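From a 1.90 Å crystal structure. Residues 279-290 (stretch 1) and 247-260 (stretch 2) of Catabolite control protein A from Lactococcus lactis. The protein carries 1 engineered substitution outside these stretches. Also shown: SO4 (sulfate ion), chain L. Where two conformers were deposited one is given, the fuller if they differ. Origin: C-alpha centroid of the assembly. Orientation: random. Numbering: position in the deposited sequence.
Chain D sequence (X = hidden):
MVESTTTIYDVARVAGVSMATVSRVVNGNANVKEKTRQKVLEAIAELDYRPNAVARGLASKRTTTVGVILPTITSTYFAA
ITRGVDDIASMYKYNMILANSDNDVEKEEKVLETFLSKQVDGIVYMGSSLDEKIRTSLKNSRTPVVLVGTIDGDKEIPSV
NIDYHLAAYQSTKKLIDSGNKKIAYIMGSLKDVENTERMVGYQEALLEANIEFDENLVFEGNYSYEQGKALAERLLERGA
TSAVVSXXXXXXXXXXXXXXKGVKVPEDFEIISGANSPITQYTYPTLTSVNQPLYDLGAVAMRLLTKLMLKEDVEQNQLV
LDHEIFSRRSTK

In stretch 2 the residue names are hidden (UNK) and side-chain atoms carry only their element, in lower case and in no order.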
ATOM      1  N   ILE D 279      -4.559  -4.128   0.552  1.00 18.93           N
ATOM      2  CA  ILE D 279      -5.102  -3.602   1.819  1.00 19.00           C
ATOM      3  C   ILE D 279      -6.326  -4.336   2.375  1.00 19.94           C
ATOM      4  O   ILE D 279      -6.558  -4.286   3.589  1.00 20.59           O
ATOM      5  CB  ILE D 279      -5.460  -2.084   1.761  1.00 19.13           C
ATOM      6  CG1 ILE D 279      -6.436  -1.740   0.618  1.00 19.36           C
ATOM      7  CG2 ILE D 279      -4.202  -1.280   1.760  1.00 18.12           C
ATOM      8  CD1 ILE D 279      -7.226  -0.422   0.847  1.00 19.48           C
ATOM      9  N   THR D 280      -7.119  -4.953   1.490  1.00 20.84           N
ATOM     10  CA  THR D 280      -8.359  -5.636   1.894  1.00 21.91           C
ATOM     11  C   THR D 280      -8.093  -6.816   2.856  1.00 21.88           C
ATOM     12  O   THR D 280      -8.964  -7.179   3.642  1.00 23.00           O
ATOM     13  CB  THR D 280      -9.180  -6.126   0.661  1.00 22.27           C
ATOM     14  OG1 THR D 280      -8.500  -7.230   0.074  1.00 25.06           O
ATOM     15  CG2 THR D 280      -9.319  -5.017  -0.368  1.00 23.38           C
ATOM     16  N   GLN D 281      -6.898  -7.407   2.819  1.00 21.92           N
ATOM     17  CA  GLN D 281      -6.527  -8.453   3.778  1.00 22.75           C
ATOM     18  C   GLN D 281      -6.562  -7.978   5.244  1.00 21.86           C
ATOM     19  O   GLN D 281      -6.772  -8.785   6.154  1.00 20.57           O
ATOM     20  CB  GLN D 281      -5.134  -9.042   3.465  1.00 23.62           C
ATOM     21  CG  GLN D 281      -4.662 -10.111   4.487  1.00 25.81           C
ATOM     22  CD  GLN D 281      -3.326 -10.755   4.145  1.00 26.60           C
ATOM     23  OE1 GLN D 281      -2.402 -10.075   3.707  1.00 31.05           O
ATOM     24  NE2 GLN D 281      -3.212 -12.072   4.365  1.00 30.61           N
ATOM     25  N   TYR D 282      -6.392  -6.675   5.448  1.00 19.96           N
ATOM     26  CA  TYR D 282      -6.179  -6.121   6.775  1.00 20.28           C
ATOM     27  C   TYR D 282      -7.456  -5.509   7.359  1.00 19.89           C
ATOM     28  O   TYR D 282      -7.416  -4.843   8.374  1.00 20.96           O
ATOM     29  CB  TYR D 282      -5.035  -5.097   6.720  1.00 19.28           C
ATOM     30  CG  TYR D 282      -3.727  -5.739   6.301  1.00 18.84           C
ATOM     31  CD1 TYR D 282      -3.042  -6.571   7.170  1.00 19.44           C
ATOM     32  CD2 TYR D 282      -3.214  -5.549   5.020  1.00 19.57           C
ATOM     33  CE1 TYR D 282      -1.857  -7.169   6.799  1.00 20.01           C
ATOM     34  CE2 TYR D 282      -2.040  -6.148   4.618  1.00 20.28           C
ATOM     35  CZ  TYR D 282      -1.369  -6.970   5.512  1.00 19.63           C
ATOM     36  OH  TYR D 282      -0.222  -7.579   5.126  1.00 19.83           O
ATOM     37  N   THR D 283      -8.603  -5.738   6.740  1.00 20.01           N
ATOM     38  CA  THR D 283      -9.841  -5.242   7.332  1.00 19.13           C
ATOM     39  C   THR D 283     -10.341  -6.178   8.443  1.00 18.70           C
ATOM     40  O   THR D 283     -10.167  -7.394   8.393  1.00 19.05           O
ATOM     41  CB  THR D 283     -10.941  -5.003   6.295  1.00 20.19           C
ATOM     42  OG1 THR D 283     -11.406  -6.260   5.787  1.00 20.66           O
ATOM     43  CG2 THR D 283     -10.409  -4.136   5.168  1.00 21.53           C
ATOM     44  N   TYR D 284     -10.998  -5.595   9.430  1.00 17.98           N
ATOM     45  CA  TYR D 284     -11.823  -6.351  10.378  1.00 18.41           C
ATOM     46  C   TYR D 284     -13.079  -5.559  10.664  1.00 18.17           C
ATOM     47  O   TYR D 284     -12.994  -4.407  11.078  1.00 19.00           O
ATOM     48  CB  TYR D 284     -11.100  -6.675  11.683  1.00 19.01           C
ATOM     49  CG  TYR D 284     -11.837  -7.769  12.456  1.00 18.66           C
ATOM     50  CD1 TYR D 284     -11.559  -9.106  12.242  1.00 18.34           C
ATOM     51  CD2 TYR D 284     -12.861  -7.447  13.348  1.00 22.05           C
ATOM     52  CE1 TYR D 284     -12.269 -10.114  12.932  1.00 20.59           C
ATOM     53  CE2 TYR D 284     -13.569  -8.431  14.029  1.00 21.97           C
ATOM     54  CZ  TYR D 284     -13.277  -9.762  13.815  1.00 20.25           C
ATOM     55  OH  TYR D 284     -13.974 -10.720  14.512  1.00 20.92           O
ATOM     56  N   PRO D 285     -14.258  -6.151  10.407  1.00 18.47           N
ATOM     57  CA  PRO D 285     -14.521  -7.463   9.773  1.00 18.49           C
ATOM     58  C   PRO D 285     -13.937  -7.633   8.373  1.00 18.47           C
ATOM     59  O   PRO D 285     -13.631  -6.648   7.684  1.00 19.18           O
ATOM     60  CB  PRO D 285     -16.066  -7.525   9.690  1.00 18.90           C
ATOM     61  CG  PRO D 285     -16.533  -6.250   9.959  1.00 18.51           C
ATOM     62  CD  PRO D 285     -15.516  -5.514  10.807  1.00 18.05           C
ATOM     63  N   THR D 286     -13.795  -8.885   7.970  1.00 17.97           N
ATOM     64  CA  THR D 286     -13.294  -9.206   6.645  1.00 19.42           C
ATOM     65  C   THR D 286     -14.245  -8.739   5.543  1.00 19.19           C
ATOM     66  O   THR D 286     -15.475  -8.730   5.702  1.00 19.24           O
ATOM     67  CB  THR D 286     -12.955 -10.715   6.483  1.00 19.06           C
ATOM     68  OG1 THR D 286     -14.134 -11.504   6.635  1.00 19.74           O
ATOM     69  CG2 THR D 286     -11.916 -11.140   7.464  1.00 20.03           C
ATOM     70  N   LEU D 287     -13.640  -8.255   4.474  1.00 19.63           N
ATOM     71  CA  LEU D 287     -14.339  -7.519   3.435  1.00 19.59           C
ATOM     72  C   LEU D 287     -14.624  -8.350   2.173  1.00 19.08           C
ATOM     73  O   LEU D 287     -13.707  -8.748   1.438  1.00 18.64           O
ATOM     74  CB  LEU D 287     -13.520  -6.266   3.067  0.50 20.15           C
ATOM     75  CG  LEU D 287     -14.266  -4.960   2.762  0.50 21.88           C
ATOM     76  CD1 LEU D 287     -13.278  -3.888   2.274  0.50 22.77           C
ATOM     77  CD2 LEU D 287     -15.403  -5.116   1.763  0.50 23.10           C
ATOM     78  N   THR D 288     -15.897  -8.589   1.894  1.00 17.81           N
ATOM     79  CA  THR D 288     -16.301  -9.222   0.635  1.00 18.27           C
ATOM     80  C   THR D 288     -15.913  -8.351  -0.576  1.00 17.69           C
ATOM     81  O   THR D 288     -16.093  -7.139  -0.566  1.00 17.36           O
ATOM     82  CB  THR D 288     -17.834  -9.515   0.631  1.00 16.29           C
ATOM     83  OG1 THR D 288     -18.135 -10.461   1.653  1.00 19.06           O
ATOM     84  CG2 THR D 288     -18.312 -10.089  -0.699  1.00 18.06           C
ATOM     85  N   SER D 289     -15.382  -8.971  -1.626  1.00 17.81           N
ATOM     86  CA  SER D 289     -14.881  -8.185  -2.770  1.00 18.50           C
ATOM     87  C   SER D 289     -14.888  -8.981  -4.083  1.00 18.94           C
ATOM     88  O   SER D 289     -14.625 -10.174  -4.089  1.00 19.45           O
ATOM     89  CB  SER D 289     -13.437  -7.699  -2.487  1.00 18.88           C
ATOM     90  OG  SER D 289     -13.049  -6.645  -3.334  1.00 20.04           O
ATOM     91  N   VAL D 290     -15.150  -8.286  -5.186  1.00 19.83           N
ATOM     92  CA  VAL D 290     -14.671  -8.724  -6.495  1.00 19.40           C
ATOM     93  C   VAL D 290     -13.134  -8.836  -6.418  1.00 19.70           C
ATOM     94  O   VAL D 290     -12.445  -7.901  -5.959  1.00 19.50           O
ATOM     95  CB  VAL D 290     -15.080  -7.711  -7.612  1.00 19.58           C
ATOM     96  CG1 VAL D 290     -14.370  -7.988  -8.945  1.00 18.86           C
ATOM     97  CG2 VAL D 290     -16.599  -7.680  -7.772  1.00 21.09           C
ATOM     98  N   UNK D 247     -13.955   1.083  -5.619  1.00 19.96           N
ATOM     99  CA  UNK D 247     -12.552   1.179  -5.157  1.00 20.85           C
ATOM    100  C   UNK D 247     -12.403   0.650  -3.745  1.00 19.81           C
ATOM    101  O   UNK D 247     -13.170   0.980  -2.874  1.00 17.32           O
ATOM    102  c   UNK D 247     -11.579   2.621  -7.782  1.00 32.37           C
ATOM    103  c   UNK D 247     -12.043   3.149  -6.622  1.00 27.61           C
ATOM    104  n   UNK D 247     -12.661   4.335  -6.956  1.00 32.95           N
ATOM    105  n   UNK D 247     -11.896   3.511  -8.779  1.00 33.51           N
ATOM    106  c   UNK D 247     -12.539   4.538  -8.253  1.00 32.83           C
ATOM    107  c   UNK D 247     -12.044   2.607  -5.238  1.00 22.91           C
ATOM    108  N   UNK D 248     -11.393  -0.188  -3.532  1.00 18.53           N
ATOM    109  CA  UNK D 248     -11.177  -0.809  -2.230  1.00 17.58           C
ATOM    110  C   UNK D 248     -10.968   0.201  -1.099  1.00 16.26           C
ATOM    111  O   UNK D 248     -11.464  -0.011  -0.005  1.00 14.52           O
ATOM    112  o   UNK D 248      -9.099  -3.357  -3.768  1.00 20.74           O
ATOM    113  c   UNK D 248     -10.131  -2.955  -3.180  1.00 19.11           C
ATOM    114  c   UNK D 248      -9.938  -1.737  -2.282  1.00 17.94           C
ATOM    115  o   UNK D 248     -11.263  -3.505  -3.339  1.00 19.30           O
ATOM    116  N   UNK D 249     -10.210   1.270  -1.337  1.00 16.36           N
ATOM    117  CA  UNK D 249      -9.943   2.262  -0.299  1.00 17.39           C
ATOM    118  C   UNK D 249     -11.243   2.915   0.185  1.00 16.42           C
ATOM    119  O   UNK D 249     -11.429   3.122   1.369  1.00 16.13           O
ATOM    120  c   UNK D 249      -9.026   3.385  -0.783  1.00 18.17           C
ATOM    121  c   UNK D 249      -7.575   2.930  -0.831  1.00 21.29           C
ATOM    122  o   UNK D 249      -9.471   3.799  -2.087  1.00 21.82           O
ATOM    123  N   UNK D 250     -12.132   3.203  -0.751  1.00 16.43           N
ATOM    124  CA  UNK D 250     -13.463   3.731  -0.437  1.00 16.26           C
ATOM    125  C   UNK D 250     -14.327   2.741   0.392  1.00 15.81           C
ATOM    126  O   UNK D 250     -14.982   3.121   1.354  1.00 15.30           O
ATOM    127  c   UNK D 250     -14.175   4.180  -1.722  1.00 16.33           C
ATOM    128  c   UNK D 250     -15.549   4.764  -1.392  1.00 16.47           C
ATOM    129  c   UNK D 250     -13.301   5.184  -2.516  1.00 17.19           C
ATOM    130  N   UNK D 251     -14.327   1.475  -0.007  1.00 15.06           N
ATOM    131  CA  UNK D 251     -15.062   0.406   0.681  1.00 14.87           C
ATOM    132  C   UNK D 251     -14.604   0.217   2.092  1.00 15.63           C
ATOM    133  O   UNK D 251     -15.431  -0.011   2.962  1.00 15.54           O
ATOM    134  c   UNK D 251     -14.929  -0.915  -0.049  1.00 14.54           C
ATOM    135  N   UNK D 252     -13.281   0.238   2.278  1.00 15.87           N
ATOM    136  CA  UNK D 252     -12.695   0.089   3.592  1.00 16.92           C
ATOM    137  C   UNK D 252     -13.086   1.281   4.479  1.00 16.41           C
ATOM    138  O   UNK D 252     -13.362   1.088   5.672  1.00 17.00           O
ATOM    139  c   UNK D 252     -11.158  -0.090   3.548  1.00 17.36           C
ATOM    140  c   UNK D 252     -10.772  -1.363   2.788  1.00 18.84           C
ATOM    141  c   UNK D 252     -10.567  -0.162   4.937  1.00 18.31           C
ATOM    142  N   UNK D 253     -13.111   2.489   3.902  1.00 15.73           N
ATOM    143  CA  UNK D 253     -13.615   3.674   4.586  1.00 16.19           C
ATOM    144  C   UNK D 253     -15.073   3.600   5.008  1.00 15.71           C
ATOM    145  O   UNK D 253     -15.404   3.936   6.156  1.00 17.31           O
ATOM    146  N   UNK D 254     -15.935   3.130   4.108  1.00 16.47           N
ATOM    147  CA  UNK D 254     -17.362   2.903   4.384  1.00 16.81           C
ATOM    148  C   UNK D 254     -17.546   1.899   5.519  1.00 16.44           C
ATOM    149  O   UNK D 254     -18.297   2.162   6.470  1.00 15.49           O
ATOM    150  c   UNK D 254     -20.265   1.574   2.104  1.00 16.88           C
ATOM    151  c   UNK D 254     -18.105   2.399   3.121  1.00 17.20           C
ATOM    152  c   UNK D 254     -19.630   2.309   3.256  1.00 16.80           C
ATOM    153  c   UNK D 254     -20.183   3.700   3.377  1.00 16.34           C
ATOM    154  N   UNK D 255     -16.795   0.802   5.468  1.00 15.91           N
ATOM    155  CA  UNK D 255     -16.847  -0.224   6.532  1.00 16.41           C
ATOM    156  C   UNK D 255     -16.384   0.326   7.879  1.00 15.25           C
ATOM    157  O   UNK D 255     -17.071   0.123   8.888  1.00 14.68           O
ATOM    158  c   UNK D 255     -15.999  -2.652   7.143  1.00 17.85           C
ATOM    159  c   UNK D 255     -15.152  -3.776   6.604  1.00 17.46           C
ATOM    160  c   UNK D 255     -16.034  -1.478   6.150  1.00 15.51           C
ATOM    161  c   UNK D 255     -17.383  -3.142   7.421  1.00 18.29           C
ATOM    162  N   UNK D 256     -15.265   1.048   7.898  1.00 15.52           N
ATOM    163  CA  UNK D 256     -14.747   1.677   9.094  1.00 14.64           C
ATOM    164  C   UNK D 256     -15.810   2.537   9.762  1.00 15.51           C
ATOM    165  O   UNK D 256     -15.983   2.512  10.991  1.00 15.15           O
ATOM    166  c   UNK D 256     -13.490   2.570   8.819  1.00 15.13           C
ATOM    167  o   UNK D 256     -12.308   1.786   8.654  1.00 17.90           O
ATOM    168  N   UNK D 257     -16.462   3.349   8.959  1.00 15.59           N
ATOM    169  CA  UNK D 257     -17.481   4.271   9.497  1.00 16.54           C
ATOM    170  C   UNK D 257     -18.737   3.554  10.015  1.00 15.21           C
ATOM    171  O   UNK D 257     -19.249   3.915  11.083  1.00 15.44           O
ATOM    172  c   UNK D 257     -17.808   5.324   8.462  1.00 17.94           C
ATOM    173  N   UNK D 258     -19.230   2.543   9.290  1.00 15.12           N
ATOM    174  CA  UNK D 258     -20.333   1.710   9.766  1.00 15.73           C
ATOM    175  C   UNK D 258     -19.994   1.087  11.111  1.00 15.19           C
ATOM    176  O   UNK D 258     -20.776   1.181  12.056  1.00 14.22           O
ATOM    177  s   UNK D 258     -22.769   2.163   7.733  1.00 17.95           S
ATOM    178  c   UNK D 258     -20.706   0.629   8.746  1.00 15.41           C
ATOM    179  c   UNK D 258     -21.272   1.179   7.430  1.00 16.20           C
ATOM    180  c   UNK D 258     -23.147   2.637   6.042  1.00 18.12           C
ATOM    181  N   UNK D 259     -18.797   0.502  11.227  1.00 15.00           N
ATOM    182  CA  UNK D 259     -18.359  -0.068  12.506  1.00 14.17           C
ATOM    183  C   UNK D 259     -18.190   0.979  13.645  1.00 14.62           C
ATOM    184  O   UNK D 259     -18.570   0.720  14.786  1.00 12.64           O
ATOM    185  c   UNK D 259     -17.130  -2.035  11.338  1.00 15.38           C
ATOM    186  c   UNK D 259     -17.879  -3.891  13.277  1.00 16.80           C
ATOM    187  s   UNK D 259     -18.441  -3.270  11.731  1.00 18.67           S
ATOM    188  c   UNK D 259     -17.079  -0.890  12.343  1.00 14.89           C
ATOM    189  N   UNK D 260     -17.668   2.163  13.310  1.00 14.46           N
ATOM    190  CA  UNK D 260     -17.497   3.275  14.273  1.00 15.31           C
ATOM    191  C   UNK D 260     -18.851   3.734  14.886  1.00 15.77           C
ATOM    192  O   UNK D 260     -18.916   4.074  16.082  1.00 16.96           O
ATOM    193  c   UNK D 260     -16.316   5.566  14.439  1.00 18.83           C
ATOM    194  c   UNK D 260     -16.774   4.413  13.524  1.00 16.58           C
ATOM    195  o   UNK D 260     -16.566   6.741  14.072  1.00 22.25           O
ATOM    196  o   UNK D 260     -15.786   5.287  15.505  1.00 18.32           O
TER
HETATM  197  S   SO4 L2003     -12.382   4.838 -11.951  1.00 57.08           S
HETATM  198  O1  SO4 L2003     -12.459   5.489 -13.265  1.00 57.76           O
HETATM  199  O2  SO4 L2003     -13.416   5.404 -11.082  1.00 56.92           O
HETATM  200  O3  SO4 L2003     -12.586   3.398 -12.111  1.00 55.82           O
HETATM  201  O4  SO4 L2003     -11.061   5.099 -11.374  1.00 56.81           O

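Position 247 carries one carbon and then a five-membered ring of three carbons and two nitrogens, out of reach of stretch 1: this is His247. It sits at the N-cap position, and its NE2 gives a weak hydrogen bond to O3 of the sulfate, 3.4 Å away. At 248 two carbons end in two oxygens, and the carboxylate carbon lies 3.6 Å from CG2 of Thr280; four heavy atoms in this fork make Asp248. Its OD1 comes within 3.6 Å of OG of Ser289, yet no hydrogen bond joins them; that hydroxyl donates to O of Val290.

Position 249 has one carbon bearing an oxygen and a carbon, and its methyl lies against CD1 of Ile279, hence Thr249. Its CB points away from stretch 1, but CG2 still reaches CD1 of Ile279 at 3.8 Å. Position 250 shows a carbon carrying two carbons, Val250, buried against other parts of the protein. A single carbon at 251, 4.1 Å from CD1 of Leu287, is Ala251.

At 252 a carbon again carries two carbons, and one branch packs on Leu287, Thr283 and Ile279: Val252. Its CG2 is a meeting point, 3.6 Å from CD1 of Leu287, 3.7 Å from CG2 of Thr283 and 4.2 Å from CD1 of Ile279. Position 253 has no side-chain atoms and is Gly253. Position 254 has four carbons forked at the second, out of reach of stretch 1: Leu254. The same fork at 255 leans on Pro285 and Leu287, giving Leu255; its CD2 is 3.4 Å from O of Pro285 and 4.1 Å from CG of Leu287, while CD1 is 4.1 Å from CG of Pro285.

Position 256 has one carbon and then one oxygen, clear of stretch 1: Ser256. Position 257 has a lone carbon, also clear: Ala257. Position 258, an unbranched chain of two carbons, sulfur and carbon, is Met258, also out of reach. The same chain at 259 bends back through three m rotamers to approach the proline, so Met259 places CE 3.8 Å from CD of Pro285. Position 260 has two carbons, the second carrying two oxygens, exposed and clear of the contact: Asp260.

The rule is a helix face read in steps of three and four: 248, 251, 252, 255 and 259 meet stretch 1, with 249 touching at the edge. By CA position, Thr280 lies nearest Asp248, Thr283 nearest Val252 and Pro285 nearest Leu255. No hydrogen bond crosses; apolar packing predominates, and 502 Å² is buried in all, both sides summed. Thr283 meets its polar need within stretch 1: OG1 donates to O of Pro285 at 2.9 Å, and its methyl packs on Val252.

Stretch 2 247-260: HDTVAVGLLSAMMD
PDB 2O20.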